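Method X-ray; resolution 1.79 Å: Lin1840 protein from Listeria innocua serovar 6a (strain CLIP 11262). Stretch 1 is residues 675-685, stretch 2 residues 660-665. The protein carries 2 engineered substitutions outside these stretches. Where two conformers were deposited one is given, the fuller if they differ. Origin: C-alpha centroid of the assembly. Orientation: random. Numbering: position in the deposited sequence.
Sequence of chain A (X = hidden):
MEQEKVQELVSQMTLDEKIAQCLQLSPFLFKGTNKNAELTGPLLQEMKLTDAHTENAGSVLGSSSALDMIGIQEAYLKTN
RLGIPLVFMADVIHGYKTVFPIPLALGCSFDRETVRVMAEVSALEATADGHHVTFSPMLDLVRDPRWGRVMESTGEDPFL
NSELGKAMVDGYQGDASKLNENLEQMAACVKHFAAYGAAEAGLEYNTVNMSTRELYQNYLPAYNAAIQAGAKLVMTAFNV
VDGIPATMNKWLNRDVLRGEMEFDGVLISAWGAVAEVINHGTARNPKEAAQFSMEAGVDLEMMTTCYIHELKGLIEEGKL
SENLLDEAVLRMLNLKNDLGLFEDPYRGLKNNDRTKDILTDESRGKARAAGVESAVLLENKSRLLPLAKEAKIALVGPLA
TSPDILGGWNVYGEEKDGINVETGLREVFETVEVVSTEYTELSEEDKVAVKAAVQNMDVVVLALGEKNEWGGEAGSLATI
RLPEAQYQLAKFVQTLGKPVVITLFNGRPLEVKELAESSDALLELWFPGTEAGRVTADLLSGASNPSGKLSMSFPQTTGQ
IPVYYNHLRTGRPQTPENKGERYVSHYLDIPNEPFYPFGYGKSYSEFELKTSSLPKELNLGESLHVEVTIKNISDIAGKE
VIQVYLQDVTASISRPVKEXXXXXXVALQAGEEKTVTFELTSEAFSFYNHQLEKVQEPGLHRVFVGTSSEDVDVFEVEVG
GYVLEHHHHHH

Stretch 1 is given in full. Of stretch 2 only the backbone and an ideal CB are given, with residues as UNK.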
# COMPACT_ATOMS: atom_id res chain seq x y z
N THR A 675 0.53 3.73 -42.10
CA THR A 675 0.90 4.94 -41.37
C THR A 675 -0.28 5.33 -40.50
O THR A 675 -1.44 5.34 -40.98
CB THR A 675 1.28 6.07 -42.34
OG1 THR A 675 2.47 5.67 -43.02
CG2 THR A 675 1.57 7.32 -41.62
N VAL A 676 -0.03 5.59 -39.21
CA VAL A 676 -1.13 5.96 -38.31
C VAL A 676 -0.69 7.23 -37.66
O VAL A 676 0.52 7.50 -37.50
CB VAL A 676 -1.57 4.85 -37.28
CG1 VAL A 676 -2.55 3.87 -37.88
CG2 VAL A 676 -0.42 4.07 -36.74
N THR A 677 -1.66 8.05 -37.34
CA THR A 677 -1.34 9.35 -36.76
C THR A 677 -2.04 9.47 -35.45
O THR A 677 -3.14 8.97 -35.27
CB THR A 677 -1.73 10.54 -37.67
OG1 THR A 677 -3.13 10.43 -37.97
CG2 THR A 677 -0.99 10.46 -38.93
N PHE A 678 -1.38 10.09 -34.49
CA PHE A 678 -2.01 10.31 -33.16
C PHE A 678 -1.99 11.80 -32.86
O PHE A 678 -1.05 12.46 -33.20
CB PHE A 678 -1.25 9.57 -32.06
CG PHE A 678 -1.10 8.11 -32.25
CD1 PHE A 678 -2.12 7.23 -31.90
CD2 PHE A 678 0.05 7.59 -32.79
CE1 PHE A 678 -1.94 5.89 -32.05
CE2 PHE A 678 0.24 6.25 -32.94
CZ PHE A 678 -0.77 5.39 -32.58
N GLU A 679 -3.02 12.33 -32.22
CA GLU A 679 -3.00 13.73 -31.73
C GLU A 679 -2.90 13.70 -30.22
O GLU A 679 -3.77 13.16 -29.53
CB GLU A 679 -4.28 14.47 -32.14
CG GLU A 679 -4.28 15.94 -31.70
CD GLU A 679 -5.51 16.69 -32.05
OE1 GLU A 679 -5.50 17.90 -31.81
OE2 GLU A 679 -6.50 16.11 -32.53
N LEU A 680 -1.82 14.25 -29.66
CA LEU A 680 -1.73 14.35 -28.19
C LEU A 680 -2.11 15.79 -27.95
O LEU A 680 -1.32 16.70 -28.29
CB LEU A 680 -0.31 14.05 -27.70
CG LEU A 680 0.32 12.70 -28.15
CD1 LEU A 680 1.63 12.38 -27.50
CD2 LEU A 680 -0.59 11.59 -27.90
N THR A 681 -3.31 16.01 -27.42
CA THR A 681 -3.82 17.38 -27.19
C THR A 681 -3.10 17.92 -26.00
O THR A 681 -2.40 17.18 -25.30
CB THR A 681 -5.32 17.44 -26.93
OG1 THR A 681 -5.60 16.87 -25.66
CG2 THR A 681 -6.13 16.79 -28.02
N SER A 682 -3.30 19.21 -25.71
CA SER A 682 -2.62 19.80 -24.55
C SER A 682 -3.07 19.18 -23.21
O SER A 682 -2.31 19.17 -22.24
CB SER A 682 -2.71 21.31 -24.57
OG SER A 682 -4.02 21.70 -24.35
N GLU A 683 -4.27 18.62 -23.17
CA GLU A 683 -4.71 17.89 -22.02
C GLU A 683 -3.73 16.74 -21.65
O GLU A 683 -3.51 16.46 -20.48
CB GLU A 683 -6.16 17.38 -22.24
CG GLU A 683 -6.76 16.81 -20.97
CD GLU A 683 -6.36 15.35 -20.73
OE1 GLU A 683 -6.19 14.61 -21.73
OE2 GLU A 683 -6.21 14.96 -19.54
N ALA A 684 -3.11 16.13 -22.65
CA ALA A 684 -2.13 15.04 -22.43
C ALA A 684 -0.94 15.55 -21.70
O ALA A 684 -0.23 14.76 -21.06
CB ALA A 684 -1.72 14.42 -23.73
N PHE A 685 -0.67 16.87 -21.82
CA PHE A 685 0.48 17.47 -21.17
C PHE A 685 0.19 18.05 -19.78
O PHE A 685 1.09 18.55 -19.11
CB PHE A 685 1.05 18.61 -22.06
CG PHE A 685 1.67 18.15 -23.34
CD1 PHE A 685 0.90 17.82 -24.46
CD2 PHE A 685 3.03 18.11 -23.47
CE1 PHE A 685 1.50 17.36 -25.63
CE2 PHE A 685 3.64 17.61 -24.61
CZ PHE A 685 2.89 17.28 -25.73
N UNK A 660 0.76 6.46 -20.59
CA UNK A 660 0.20 6.19 -21.89
C UNK A 660 -0.80 7.28 -22.28
O UNK A 660 -1.67 7.64 -21.46
CB UNK A 660 -0.47 4.81 -21.90
N UNK A 661 -0.67 7.80 -23.51
CA UNK A 661 -1.55 8.86 -23.97
C UNK A 661 -2.15 8.60 -25.36
O UNK A 661 -3.00 9.39 -25.79
CB UNK A 661 -0.78 10.18 -23.98
N UNK A 662 -1.77 7.49 -26.02
CA UNK A 662 -2.37 7.08 -27.24
C UNK A 662 -2.00 5.66 -27.50
O UNK A 662 -0.94 5.17 -27.11
CB UNK A 662 -1.96 7.99 -28.40
N UNK A 663 -2.89 4.97 -28.18
CA UNK A 663 -2.61 3.60 -28.65
C UNK A 663 -3.51 3.25 -29.84
O UNK A 663 -4.64 3.77 -29.92
CB UNK A 663 -2.81 2.59 -27.52
N UNK A 664 -3.02 2.40 -30.74
CA UNK A 664 -3.81 1.87 -31.86
C UNK A 664 -3.24 0.51 -32.23
O UNK A 664 -2.01 0.29 -32.33
CB UNK A 664 -3.79 2.82 -33.06
N UNK A 665 -4.13 -0.42 -32.37
CA UNK A 665 -3.78 -1.76 -32.79
C UNK A 665 -3.89 -1.85 -34.32
O UNK A 665 -4.92 -1.49 -34.89
CB UNK A 665 -4.68 -2.79 -32.11

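The two strands run nearly antiparallel, at 159° between their N-to-C directions, with axes no closer than 7.5 Å. No backbone hydrogen bond spans that gap, so the evidence for each position lies in where its CA-to-CB bond points and what stretch 1 places there.

At position 660 the ideal CB has nothing of stretch 1 within 5.5 Å. Stretch 1 therefore sets no preference, and many side chains would be compatible. The deposited residue is Leu660, which makes no contact here.

Position 661 points toward stretch 1. Its ideal CB lies 4.2 Å from Leu680 CD2 and 4.3 Å from Ala684 CB, both apolar, yet farther along the backbone oxygens of Glu683 and Ala684 offer acceptors. An aliphatic residue could use the near part; a long chain ending in a donor could use both. The deposited Lys661 combines the two roles. Its CB is 4.1 Å from Leu680 CD2, its CD is 4.0 Å from Ala684 CB, and its CE comes within 3.2 Å of Ala684 O. The ammonium reaches the backbone through water: NZ is 3.0 Å from the oxygen of water 2, which donates to Glu683 O at 2.7 Å between oxygens. A weak bond of 3.3 Å joins NZ to the oxygen of water 1, which lies 2.7 Å from Ala684 O and donates to it.

Position 662 also points toward stretch 1, and space is short: the ideal CB is already 3.6 Å from Phe678 CD1 and 3.9 Å from Leu680 CD2. A small apolar side chain suits this spacing best. It is Ala662, whose CB meets Phe678 CD1 at 3.5 Å and Leu680 CD2 at 3.9 Å.

Position 663 points away, with no stretch 1 atom within 5.5 Å of its ideal CB, so side-chain size is unconstrained from this side. In the deposited Phe663, the backbone makes the contact, C lying 3.8 Å from Phe678 CE1.

Position 664 turns toward stretch 1 again. The ideal CB is 3.7 Å from Phe678 CE1 and 5.1 Å from Val676 CG1, so aliphatic residues, or longer polar ones with an aliphatic stem, would fit. The deposited Glu664 packs its CB 3.8 Å from Phe678 CE1; its extended chain (chi1 and chi2 both t) carries OE2 to 3.2 Å from Val676 CG1.

Position 665 is out of reach and unconstrained by stretch 1. It is Lys665, whose NZ is hydrogen-bonded elsewhere in the structure.

Stretch 2 660-665: LKAFEK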
# COMPACT_ATOMS: atom_id res chain seq x y z
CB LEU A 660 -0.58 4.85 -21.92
CG LEU A 660 -1.04 4.30 -23.24
CD1 LEU A 660 0.14 3.84 -24.10
CD2 LEU A 660 -2.07 3.19 -22.97
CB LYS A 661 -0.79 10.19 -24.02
CG LYS A 661 -0.28 10.71 -22.69
CD LYS A 661 -1.30 11.03 -21.72
CE LYS A 661 -0.63 11.65 -20.48
NZ LYS A 661 -1.73 11.86 -19.51
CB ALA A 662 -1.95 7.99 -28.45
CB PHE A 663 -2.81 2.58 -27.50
CG PHE A 663 -4.24 2.49 -27.01
CD1 PHE A 663 -4.68 3.30 -26.01
CD2 PHE A 663 -5.12 1.57 -27.57
CE1 PHE A 663 -5.95 3.18 -25.55
CE2 PHE A 663 -6.41 1.47 -27.09
CZ PHE A 663 -6.84 2.29 -26.08
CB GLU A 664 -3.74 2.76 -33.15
CG GLU A 664 -4.62 2.22 -34.24
CD GLU A 664 -4.74 3.06 -35.49
OE1 GLU A 664 -4.57 4.30 -35.43
OE2 GLU A 664 -5.05 2.47 -36.56
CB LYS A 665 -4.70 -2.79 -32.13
CG LYS A 665 -4.29 -4.20 -32.36
CD LYS A 665 -5.17 -5.05 -31.43
CE LYS A 665 -4.47 -6.23 -30.93
NZ LYS A 665 -5.36 -7.02 -30.04
O HOH W 1 0.03 14.39 -18.41
O HOH W 2 -3.22 14.34 -18.84
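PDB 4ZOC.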